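Glycerol-3-phosphate dehydrogenase [NAD(+)] (Dunaliella salina, PDB 6IUY) probably interconverts sn-glycerol 3-phosphate and dihydroxyacetone phosphate using NAD, and carries a magnesium-bound haloacid dehalogenase-like domain in the same chain. Local coordinates at residues F355-C360 against S393-R398; I348-H353 against I376-G381; R367-G372 against L400-S405. All blocks are in the same frame, centred on the assembly; numbering follows the deposited sequence.

Overall arrangement
All three interactions lie in the NAD-binding part of the dehydrogenase, in and around neighbouring strands 346-349, 374-377 and 404-408 of its sheet and the helices that connect them. Interaction 2 is wholly buried: parallel strands 346-349 and 374-377 pair through straight backbone bonds, then continue into loops that meet NAD and dihydroxyacetone phosphate. Interaction 1, also buried, joins the helices packed against F349, 356-366 and 392-400, through sulfur and methyl groups; M356 reaches from it to A351 and T379 of interaction 2. Interaction 3 is only partly buried and lies away from the ligands, where loop 367-372 meets the turn into strand 404-408 through aliphatic branches and an exposed arginine.

Interaction 1 (F355-C360 against S393-R398); sequences FMHGIC and SQMVSR. With NAD (nicotinamide-adenine-dinucleotide), chain C.
The thioether of M395 is pressed against the backbone of the neighbouring helix as well as its side chains: SD lies 3.5 Å from H357 CA, and the same sulfur is 3.7 Å from the carbonyl carbon C of M356. An extended chain reaches this far, with CG anti to the backbone N (chi1 176°), and the bend at the last torsion (chi3 -66°) then lays CE alongside H357, 4.0 Å from its CB. The imidazole of H357 leaves at an angle to the methyl and presents its edge to the sulfur, SD being 5.4 Å from the ring centroid. Its ND1 is buried by the contact and has no polar partner in the model. One turn further on, C360 SG fits beside the methionine, 4.1 Å from M395 SD, and also meets the CG2 methyl of V396 at 4.0 Å. Helices 356-366 and 392-400 thus run side by side on the same flank of the Rossmann-type sheet, as the connections that lead into strands 374-377 and 404-408. Their axes here are 10.3 Å apart and only 18° from parallel, a spacing wide enough for the long M395 chain to bridge while the buried area stays modest. M356 offers its CB to the M395 sulfur, but a bend at the second torsion turns its own thioether away from M395, toward A351 and T379. R383 of strand 382-385 touches both H357 and M395. The start of the 355-360 segment serves the cofactor: the adenine of NAD lies over one face of the F355 ring, with C6A above its centre and N6A 3.2 Å from CE1.

Interaction 2 (I348-H353 against I376-G381); sequences IFCAPH and ISLTKG. With NAD (nicotinamide-adenine-dinucleotide), chain C; 13P (1,3-dihydroxyacetonephosphate), chain D.
The imidazole of H353 makes a CH-pi contact with G381, whose CA sits 3.4 Å from the ring centroid, 13° off its normal. H353 CG, standing between its backbone N and carbonyl carbon (chi1 78°), brings the ring there. A CB on G381 would hit the ring; the bare CA makes the hollow it fills. At its root, T379 CG2 packs 3.5 Å from H353 CB, while T379 OG1 hydrogen-bonds to A351 O. With H353 replaced by alanine, the hollow over G381 CA would probably be left unfilled and E570 and Q563 would lose the ring nitrogens they bond. In the strands, I348 and I376 lie side by side, CG1 to CG2 at 3.8 Å, and L378 fills the space between I348 and C350, its CD1 against I348 CG2 and its CB against C350 SG. Two nearly linear backbone bonds, F349 N to I376 O (2.7 Å) and L378 N to F349 O (2.8 Å), fix the register. Where the loops line the ligand pocket, K380 N bonds NAD O3D and its extended chain carries NZ to O3 of dihydroxyacetone phosphate and D519. Parallel strands of a beta-alpha-beta unit opening into cofactor-binding loops typify the Rossmann-type NAD fold.

Interaction 3 (R367-G372 against L400-S405); sequences RVVGRG and LGIDCS
V369 and I402 meet through their aliphatic branches at about a right angle, with V369 CG1 3.9 Å from I402 CD1. In V369, CG1 is anti to the backbone N (chi1 173°), which directs it at the isoleucine and leaves CG2 for L400, whose CD2 is a looser 4.3 Å from V369 CG2. In I402 the longer branch takes the less common place between the backbone N and the carbonyl carbon (chi1 54°), which sends CD1 to the valine and turns the CG2 methyl toward the loop backbone. There CG2 is 3.7 Å from G370 O and 3.8 Å from R371 O, so the methyl rests against two successive carbonyl oxygens. R371 stretches from CG to NE and lays its guanidinium obliquely by the turn, NH1 coming 3.9 Å from G401 CA. G401 leaves the preceding helix with positive phi (69°), in any case easily adopted by glycine, and its lack of a CB leaves room for NH1. The loop itself starts with a Schellman motif at R367. Among its neighbours, I402 packs inward on V396 of helix 392-400 and on A375 of strand 374-377, while V369 also touches V341 of helix 337-342; the contact joins the loop after helix 356-366 to the turn after helix 392-400, just before strands 374-377 and 404-408 begin.

Interaction 1 (F355-C360 against S393-R398)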
loop_
_atom_site.group_PDB
_atom_site.type_symbol
_atom_site.label_atom_id
_atom_site.label_comp_id
_atom_site.label_asym_id
_atom_site.label_seq_id
_atom_site.Cartn_x
_atom_site.Cartn_y
_atom_site.Cartn_z
ATOM N N PHE A 355 26.798 -2.762 13.724
ATOM C CA PHE A 355 27.884 -1.916 14.215
ATOM C C PHE A 355 27.357 -0.663 14.891
ATOM O O PHE A 355 28.123 0.073 15.535
ATOM C CB PHE A 355 28.824 -1.526 13.062
ATOM C CG PHE A 355 29.459 -2.697 12.401
ATOM C CD1 PHE A 355 30.099 -3.672 13.160
ATOM C CD2 PHE A 355 29.370 -2.865 11.042
ATOM C CE1 PHE A 355 30.660 -4.775 12.562
ATOM C CE2 PHE A 355 29.928 -3.974 10.428
ATOM C CZ PHE A 355 30.579 -4.933 11.192
ATOM N N MET A 356 26.055 -0.418 14.748
ATOM C CA MET A 356 25.510 0.904 15.051
ATOM C C MET A 356 25.489 1.184 16.529
ATOM O O MET A 356 25.728 2.321 16.943
ATOM C CB MET A 356 24.105 1.064 14.488
ATOM C CG MET A 356 24.125 1.664 13.096
ATOM S SD MET A 356 24.745 3.355 13.119
ATOM C CE MET A 356 25.113 3.529 11.418
ATOM N N HIS A 357 25.206 0.155 17.322
ATOM C CA HIS A 357 25.144 0.337 18.763
ATOM C C HIS A 357 26.511 0.791 19.303
ATOM O O HIS A 357 26.599 1.754 20.066
ATOM C CB HIS A 357 24.695 -0.954 19.445
ATOM C CG HIS A 357 24.503 -0.819 20.926
ATOM N ND1 HIS A 357 23.571 0.023 21.478
ATOM C CD2 HIS A 357 25.122 -1.436 21.961
ATOM C CE1 HIS A 357 23.620 -0.072 22.800
ATOM N NE2 HIS A 357 24.548 -0.949 23.114
ATOM N N GLY A 358 27.572 0.110 18.883
ATOM C CA GLY A 358 28.925 0.451 19.301
ATOM C C GLY A 358 29.329 1.839 18.840
ATOM O O GLY A 358 29.981 2.581 19.581
ATOM N N ILE A 359 28.930 2.202 17.624
ATOM C CA ILE A 359 29.229 3.518 17.078
ATOM C C ILE A 359 28.545 4.617 17.901
ATOM O O ILE A 359 29.174 5.623 18.236
ATOM C CB ILE A 359 28.808 3.615 15.607
ATOM C CG1 ILE A 359 29.729 2.757 14.745
ATOM C CG2 ILE A 359 28.871 5.030 15.117
ATOM C CD1 ILE A 359 29.178 2.483 13.368
ATOM N N CYS A 360 27.279 4.418 18.268
ATOM C CA CYS A 360 26.574 5.412 19.076
ATOM C C CYS A 360 27.198 5.508 20.477
ATOM O O CYS A 360 27.373 6.607 21.004
ATOM C CB CYS A 360 25.069 5.095 19.175
ATOM S SG CYS A 360 24.105 5.336 17.612
ATOM N N SER A 393 16.887 4.670 14.395
ATOM C CA SER A 393 16.520 6.036 14.731
ATOM C C SER A 393 16.172 6.149 16.221
ATOM O O SER A 393 16.427 7.179 16.844
ATOM C CB SER A 393 15.362 6.524 13.868
ATOM O OG SER A 393 14.119 6.217 14.475
ATOM N N GLN A 394 15.622 5.090 16.806
ATOM C CA GLN A 394 15.327 5.129 18.229
ATOM C C GLN A 394 16.621 4.995 19.015
ATOM O O GLN A 394 16.729 5.495 20.128
ATOM C CB GLN A 394 14.349 4.022 18.642
ATOM C CG GLN A 394 13.069 3.940 17.799
ATOM C CD GLN A 394 12.231 2.719 18.155
ATOM O OE1 GLN A 394 12.677 1.577 18.020
ATOM N NE2 GLN A 394 11.028 2.957 18.647
ATOM N N MET A 395 17.598 4.313 18.430
ATOM C CA MET A 395 18.885 4.100 19.074
ATOM C C MET A 395 19.653 5.409 19.149
ATOM O O MET A 395 20.281 5.716 20.158
ATOM C CB MET A 395 19.694 3.055 18.314
ATOM C CG MET A 395 21.086 2.852 18.856
ATOM S SD MET A 395 22.062 1.793 17.774
ATOM C CE MET A 395 21.187 0.247 17.928
ATOM N N VAL A 396 19.574 6.193 18.080
ATOM C CA VAL A 396 20.286 7.451 18.014
ATOM C C VAL A 396 19.711 8.463 18.992
ATOM O O VAL A 396 20.450 9.174 19.683
ATOM C CB VAL A 396 20.256 8.022 16.601
ATOM C CG1 VAL A 396 20.678 9.495 16.608
ATOM C CG2 VAL A 396 21.151 7.189 15.694
ATOM N N SER A 397 18.388 8.514 19.064
ATOM C CA SER A 397 17.710 9.432 19.971
ATOM C C SER A 397 18.019 9.108 21.425
ATOM O O SER A 397 18.397 9.980 22.194
ATOM C CB SER A 397 16.193 9.397 19.737
ATOM O OG SER A 397 15.877 9.957 18.474
ATOM N N ARG A 398 17.858 7.848 21.799
ATOM C CA ARG A 398 18.067 7.453 23.172
ATOM C C ARG A 398 19.513 7.653 23.637
ATOM O O ARG A 398 19.747 8.108 24.748
ATOM C CB ARG A 398 17.657 5.994 23.368
ATOM C CG ARG A 398 18.046 5.443 24.738
ATOM C CD ARG A 398 17.472 4.061 24.961
ATOM N NE ARG A 398 16.010 4.093 24.933
ATOM C CZ ARG A 398 15.255 4.321 26.004
ATOM N NH1 ARG A 398 15.828 4.534 27.183
ATOM N NH2 ARG A 398 13.933 4.338 25.895
HETATM P PA NAD C . 27.993 -2.516 3.099
HETATM O O1A NAD C . 28.575 -2.141 1.799
HETATM O O2A NAD C . 26.965 -3.636 3.027
HETATM O O5B NAD C . 29.154 -3.017 4.126
HETATM C C5B NAD C . 30.511 -2.586 3.949
HETATM C C4B NAD C . 30.940 -1.701 5.146
HETATM O O4B NAD C . 31.000 -2.424 6.231
HETATM C C3B NAD C . 32.374 -1.210 4.928
HETATM O O3B NAD C . 32.431 0.088 4.552
HETATM C C2B NAD C . 33.053 -1.396 6.298
HETATM O O2B NAD C . 33.810 -0.149 6.626
HETATM C C1B NAD C . 32.071 -1.613 7.105
HETATM N N9A NAD C . 32.518 -2.376 8.192
HETATM C C8A NAD C . 33.069 -3.612 8.191
HETATM N N7A NAD C . 33.340 -3.933 9.476
HETATM C C5A NAD C . 32.980 -2.891 10.272
HETATM C C6A NAD C . 33.054 -2.682 11.637
HETATM N N6A NAD C . 33.576 -3.583 12.607
HETATM N N1A NAD C . 32.597 -1.540 12.167
HETATM C C2A NAD C . 32.072 -0.584 11.349
HETATM N N3A NAD C . 32.009 -0.778 10.012
HETATM C C4A NAD C . 32.464 -1.934 9.480
HETATM O O3 NAD C . 27.310 -1.202 3.720
HETATM P PN NAD C . 26.144 -0.313 3.070
HETATM O O1N NAD C . 25.851 -0.754 1.646
HETATM O O2N NAD C . 26.520 1.151 3.074
HETATM O O5D NAD C . 24.837 -0.587 3.910
HETATM C C5D NAD C . 24.707 -0.119 5.240
HETATM C C4D NAD C . 23.207 0.039 5.522
HETATM O O4D NAD C . 22.589 0.526 4.462
HETATM C C3D NAD C . 22.611 -1.332 5.767
HETATM O O3D NAD C . 21.837 -1.279 6.864
HETATM C C2D NAD C . 21.752 -1.629 4.506
HETATM O O2D NAD C . 20.676 -2.572 4.913
HETATM C C1D NAD C . 21.335 -0.451 4.138
HETATM N N1N NAD C . 21.015 -0.314 2.731
HETATM C C2N NAD C . 21.812 -0.840 1.736
HETATM C C3N NAD C . 21.463 -0.677 0.396
HETATM C C7N NAD C . 22.367 -1.306 -0.687
HETATM O O7N NAD C . 21.964 -1.432 -1.826
HETATM N N7N NAD C . 23.698 -1.719 -0.317
HETATM C C4N NAD C . 20.325 0.013 0.038
HETATM C C5N NAD C . 19.537 0.571 1.029
HETATM C C6N NAD C . 19.899 0.407 2.367
#

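Interaction 2 (I348-H353 against I376-G381)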
loop_
_atom_site.group_PDB
_atom_site.type_symbol
_atom_site.label_atom_id
_atom_site.label_comp_id
_atom_site.label_asym_id
_atom_site.label_seq_id
_atom_site.Cartn_x
_atom_site.Cartn_y
_atom_site.Cartn_z
ATOM N N ILE A 348 24.556 11.952 9.003
ATOM C CA ILE A 348 23.922 10.856 8.299
ATOM C C ILE A 348 24.483 9.535 8.828
ATOM O O ILE A 348 25.680 9.280 8.770
ATOM C CB ILE A 348 24.139 10.979 6.770
ATOM C CG1 ILE A 348 23.621 12.322 6.284
ATOM C CG2 ILE A 348 23.412 9.879 6.014
ATOM C CD1 ILE A 348 24.104 12.710 4.917
ATOM N N PHE A 349 23.617 8.700 9.385
ATOM C CA PHE A 349 24.056 7.399 9.841
ATOM C C PHE A 349 23.719 6.346 8.769
ATOM O O PHE A 349 22.549 6.149 8.441
ATOM C CB PHE A 349 23.425 7.062 11.192
ATOM C CG PHE A 349 23.983 7.877 12.336
ATOM C CD1 PHE A 349 25.165 7.498 12.967
ATOM C CD2 PHE A 349 23.336 9.026 12.776
ATOM C CE1 PHE A 349 25.704 8.259 14.019
ATOM C CE2 PHE A 349 23.864 9.785 13.837
ATOM C CZ PHE A 349 25.053 9.394 14.451
ATOM N N CYS A 350 24.754 5.698 8.216
ATOM C CA CYS A 350 24.604 4.680 7.169
ATOM C C CYS A 350 25.682 3.600 7.270
ATOM O O CYS A 350 26.590 3.540 6.458
ATOM C CB CYS A 350 24.642 5.315 5.783
ATOM S SG CYS A 350 24.048 4.207 4.462
ATOM N N ALA A 351 25.586 2.746 8.282
ATOM C CA ALA A 351 26.552 1.669 8.453
ATOM C C ALA A 351 25.770 0.397 8.690
ATOM O O ALA A 351 24.673 0.483 9.216
ATOM C CB ALA A 351 27.493 1.964 9.631
ATOM N N PRO A 352 26.323 -0.775 8.313
ATOM C CA PRO A 352 25.628 -2.047 8.573
ATOM C C PRO A 352 25.169 -2.105 10.011
ATOM O O PRO A 352 25.943 -1.748 10.911
ATOM C CB PRO A 352 26.695 -3.107 8.289
ATOM C CG PRO A 352 27.582 -2.469 7.287
ATOM C CD PRO A 352 27.640 -0.995 7.690
ATOM N N HIS A 353 23.926 -2.523 10.246
ATOM C CA HIS A 353 23.315 -2.214 11.535
ATOM C C HIS A 353 23.921 -2.913 12.755
ATOM O O HIS A 353 23.717 -2.461 13.876
ATOM C CB HIS A 353 21.824 -2.508 11.484
ATOM C CG HIS A 353 21.489 -3.956 11.610
ATOM N ND1 HIS A 353 21.435 -4.803 10.525
ATOM C CD2 HIS A 353 21.157 -4.702 12.688
ATOM C CE1 HIS A 353 21.081 -6.010 10.931
ATOM N NE2 HIS A 353 20.920 -5.978 12.242
ATOM N N ILE A 376 20.042 11.824 10.545
ATOM C CA ILE A 376 19.170 10.949 9.758
ATOM C C ILE A 376 19.835 9.600 9.601
ATOM O O ILE A 376 21.052 9.504 9.506
ATOM C CB ILE A 376 18.848 11.534 8.377
ATOM C CG1 ILE A 376 17.778 10.693 7.665
ATOM C CG2 ILE A 376 20.119 11.664 7.548
ATOM C CD1 ILE A 376 17.143 11.385 6.431
ATOM N N SER A 377 19.022 8.556 9.588
ATOM C CA SER A 377 19.513 7.192 9.459
ATOM C C SER A 377 19.054 6.582 8.144
ATOM O O SER A 377 17.890 6.714 7.750
ATOM C CB SER A 377 19.023 6.354 10.634
ATOM O OG SER A 377 19.370 4.996 10.452
ATOM N N LEU A 378 19.983 5.949 7.445
ATOM C CA LEU A 378 19.705 5.237 6.210
ATOM C C LEU A 378 19.756 3.733 6.465
ATOM O O LEU A 378 19.612 2.931 5.547
ATOM C CB LEU A 378 20.724 5.623 5.135
ATOM C CG LEU A 378 20.442 6.858 4.286
ATOM C CD1 LEU A 378 20.137 8.084 5.151
ATOM C CD2 LEU A 378 21.616 7.126 3.370
ATOM N N THR A 379 19.940 3.362 7.728
ATOM C CA THR A 379 20.305 1.998 8.099
ATOM C C THR A 379 19.114 1.066 8.371
ATOM O O THR A 379 18.111 1.469 8.975
ATOM C CB THR A 379 21.215 2.038 9.344
ATOM O OG1 THR A 379 22.457 2.657 8.990
ATOM C CG2 THR A 379 21.490 0.628 9.895
ATOM N N LYS A 380 19.246 -0.193 7.958
ATOM C CA LYS A 380 18.168 -1.165 8.093
ATOM C C LYS A 380 18.626 -2.320 8.968
ATOM O O LYS A 380 19.716 -2.884 8.778
ATOM C CB LYS A 380 17.712 -1.651 6.701
ATOM C CG LYS A 380 17.047 -0.544 5.898
ATOM C CD LYS A 380 16.852 -0.883 4.424
ATOM C CE LYS A 380 16.357 0.346 3.686
ATOM N NZ LYS A 380 16.204 0.167 2.202
ATOM N N GLY A 381 17.814 -2.640 9.961
ATOM C CA GLY A 381 18.218 -3.564 11.005
ATOM C C GLY A 381 17.751 -2.985 12.323
ATOM O O GLY A 381 17.315 -1.817 12.404
HETATM P PA NAD C . 27.993 -2.516 3.099
HETATM O O1A NAD C . 28.575 -2.141 1.799
HETATM O O2A NAD C . 26.965 -3.636 3.027
HETATM O O5B NAD C . 29.154 -3.017 4.126
HETATM C C5B NAD C . 30.511 -2.586 3.949
HETATM C C4B NAD C . 30.940 -1.701 5.146
HETATM O O4B NAD C . 31.000 -2.424 6.231
HETATM C C3B NAD C . 32.374 -1.210 4.928
HETATM O O3B NAD C . 32.431 0.088 4.552
HETATM C C2B NAD C . 33.053 -1.396 6.298
HETATM O O2B NAD C . 33.810 -0.149 6.626
HETATM C C1B NAD C . 32.071 -1.613 7.105
HETATM N N9A NAD C . 32.518 -2.376 8.192
HETATM C C8A NAD C . 33.069 -3.612 8.191
HETATM N N7A NAD C . 33.340 -3.933 9.476
HETATM C C5A NAD C . 32.980 -2.891 10.272
HETATM C C6A NAD C . 33.054 -2.682 11.637
HETATM N N6A NAD C . 33.576 -3.583 12.607
HETATM N N1A NAD C . 32.597 -1.540 12.167
HETATM C C2A NAD C . 32.072 -0.584 11.349
HETATM N N3A NAD C . 32.009 -0.778 10.012
HETATM C C4A NAD C . 32.464 -1.934 9.480
HETATM O O3 NAD C . 27.310 -1.202 3.720
HETATM P PN NAD C . 26.144 -0.313 3.070
HETATM O O1N NAD C . 25.851 -0.754 1.646
HETATM O O2N NAD C . 26.520 1.151 3.074
HETATM O O5D NAD C . 24.837 -0.587 3.910
HETATM C C5D NAD C . 24.707 -0.119 5.240
HETATM C C4D NAD C . 23.207 0.039 5.522
HETATM O O4D NAD C . 22.589 0.526 4.462
HETATM C C3D NAD C . 22.611 -1.332 5.767
HETATM O O3D NAD C . 21.837 -1.279 6.864
HETATM C C2D NAD C . 21.752 -1.629 4.506
HETATM O O2D NAD C . 20.676 -2.572 4.913
HETATM C C1D NAD C . 21.335 -0.451 4.138
HETATM N N1N NAD C . 21.015 -0.314 2.731
HETATM C C2N NAD C . 21.812 -0.840 1.736
HETATM C C3N NAD C . 21.463 -0.677 0.396
HETATM C C7N NAD C . 22.367 -1.306 -0.687
HETATM O O7N NAD C . 21.964 -1.432 -1.826
HETATM N N7N NAD C . 23.698 -1.719 -0.317
HETATM C C4N NAD C . 20.325 0.013 0.038
HETATM C C5N NAD C . 19.537 0.571 1.029
HETATM C C6N NAD C . 19.899 0.407 2.367
HETATM P P 13P D . 19.867 -5.951 0.163
HETATM O O1P 13P D . 18.562 -5.195 0.093
HETATM O O2P 13P D . 20.630 -5.594 -1.079
HETATM O O3P 13P D . 19.541 -7.420 0.212
HETATM O O1 13P D . 20.797 -5.629 1.422
HETATM C C1 13P D . 20.361 -4.859 2.518
HETATM C C2 13P D . 19.759 -3.625 1.934
HETATM O O2 13P D . 20.193 -3.182 0.892
HETATM C C3 13P D . 18.614 -2.932 2.616
HETATM O O3 13P D . 17.708 -2.483 1.620
#

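Interaction 3 (R367-G372 against L400-S405)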
loop_
_atom_site.group_PDB
_atom_site.type_symbol
_atom_site.label_atom_id
_atom_site.label_comp_id
_atom_site.label_asym_id
_atom_site.label_seq_id
_atom_site.Cartn_x
_atom_site.Cartn_y
_atom_site.Cartn_z
ATOM N N ARG A 367 31.157 12.783 23.908
ATOM C CA ARG A 367 30.411 14.019 24.134
ATOM C C ARG A 367 30.624 14.995 23.004
ATOM O O ARG A 367 30.724 16.196 23.210
ATOM C CB ARG A 367 30.815 14.659 25.468
ATOM C CG ARG A 367 30.527 13.775 26.679
ATOM C CD ARG A 367 31.069 14.372 27.963
ATOM N NE ARG A 367 30.754 13.533 29.121
ATOM C CZ ARG A 367 31.078 13.828 30.380
ATOM N NH1 ARG A 367 31.734 14.951 30.661
ATOM N NH2 ARG A 367 30.746 12.995 31.360
ATOM N N VAL A 368 30.702 14.467 21.796
ATOM C CA VAL A 368 31.046 15.274 20.645
ATOM C C VAL A 368 29.790 15.659 19.846
ATOM O O VAL A 368 29.846 16.506 18.954
ATOM C CB VAL A 368 32.064 14.517 19.765
ATOM C CG1 VAL A 368 31.455 13.240 19.215
ATOM C CG2 VAL A 368 32.600 15.396 18.660
ATOM N N VAL A 369 28.652 15.054 20.177
ATOM C CA VAL A 369 27.412 15.367 19.465
ATOM C C VAL A 369 26.588 16.413 20.227
ATOM O O VAL A 369 25.890 16.070 21.177
ATOM C CB VAL A 369 26.545 14.091 19.228
ATOM C CG1 VAL A 369 25.198 14.468 18.643
ATOM C CG2 VAL A 369 27.261 13.112 18.290
ATOM N N GLY A 370 26.678 17.678 19.814
ATOM C CA GLY A 370 25.857 18.735 20.395
ATOM C C GLY A 370 24.371 18.421 20.269
ATOM O O GLY A 370 23.965 17.746 19.327
ATOM N N ARG A 371 23.552 18.892 21.207
ATOM C CA ARG A 371 22.148 18.466 21.233
ATOM C C ARG A 371 21.293 19.146 20.167
ATOM O O ARG A 371 20.126 18.785 19.975
ATOM C CB ARG A 371 21.542 18.699 22.617
ATOM C CG ARG A 371 22.087 17.745 23.675
ATOM C CD ARG A 371 21.194 17.709 24.899
ATOM N NE ARG A 371 21.842 17.048 26.030
ATOM C CZ ARG A 371 21.684 15.763 26.340
ATOM N NH1 ARG A 371 20.892 14.987 25.601
ATOM N NH2 ARG A 371 22.316 15.255 27.394
ATOM N N GLY A 372 21.876 20.116 19.466
ATOM C CA GLY A 372 21.199 20.756 18.350
ATOM C C GLY A 372 21.512 20.122 17.001
ATOM O O GLY A 372 21.091 20.618 15.961
ATOM N N LEU A 400 22.237 9.333 21.960
ATOM C CA LEU A 400 22.870 10.593 21.633
ATOM C C LEU A 400 21.998 11.792 21.978
ATOM O O LEU A 400 22.461 12.934 21.919
ATOM C CB LEU A 400 23.233 10.630 20.145
ATOM C CG LEU A 400 24.300 9.600 19.753
ATOM C CD1 LEU A 400 24.561 9.629 18.249
ATOM C CD2 LEU A 400 25.572 9.891 20.536
ATOM N N GLY A 401 20.735 11.538 22.314
ATOM C CA GLY A 401 19.829 12.592 22.748
ATOM C C GLY A 401 19.429 13.592 21.684
ATOM O O GLY A 401 19.063 14.729 21.985
ATOM N N ILE A 402 19.503 13.178 20.428
ATOM C CA ILE A 402 19.066 14.030 19.339
ATOM C C ILE A 402 17.939 13.371 18.541
ATOM O O ILE A 402 17.760 12.146 18.568
ATOM C CB ILE A 402 20.219 14.356 18.396
ATOM C CG1 ILE A 402 20.875 13.067 17.914
ATOM C CG2 ILE A 402 21.258 15.242 19.095
ATOM C CD1 ILE A 402 21.907 13.306 16.835
ATOM N N ASP A 403 17.189 14.191 17.816
ATOM C CA ASP A 403 16.102 13.672 17.004
ATOM C C ASP A 403 16.662 13.078 15.723
ATOM O O ASP A 403 17.649 13.572 15.184
ATOM C CB ASP A 403 15.074 14.763 16.711
ATOM C CG ASP A 403 14.123 14.974 17.877
ATOM O OD1 ASP A 403 12.978 14.464 17.829
ATOM O OD2 ASP A 403 14.539 15.623 18.862
ATOM N N CYS A 404 16.043 12.000 15.250
ATOM C CA CYS A 404 16.594 11.287 14.105
ATOM C C CYS A 404 15.521 10.913 13.090
ATOM O O CYS A 404 14.618 10.135 13.388
ATOM C CB CYS A 404 17.337 10.042 14.579
ATOM S SG CYS A 404 18.261 9.177 13.261
ATOM N N SER A 405 15.636 11.486 11.897
ATOM C CA SER A 405 14.787 11.129 10.771
ATOM C C SER A 405 15.286 9.819 10.135
ATOM O O SER A 405 16.304 9.270 10.575
ATOM C CB SER A 405 14.798 12.251 9.733
ATOM O OG SER A 405 14.389 13.479 10.306
#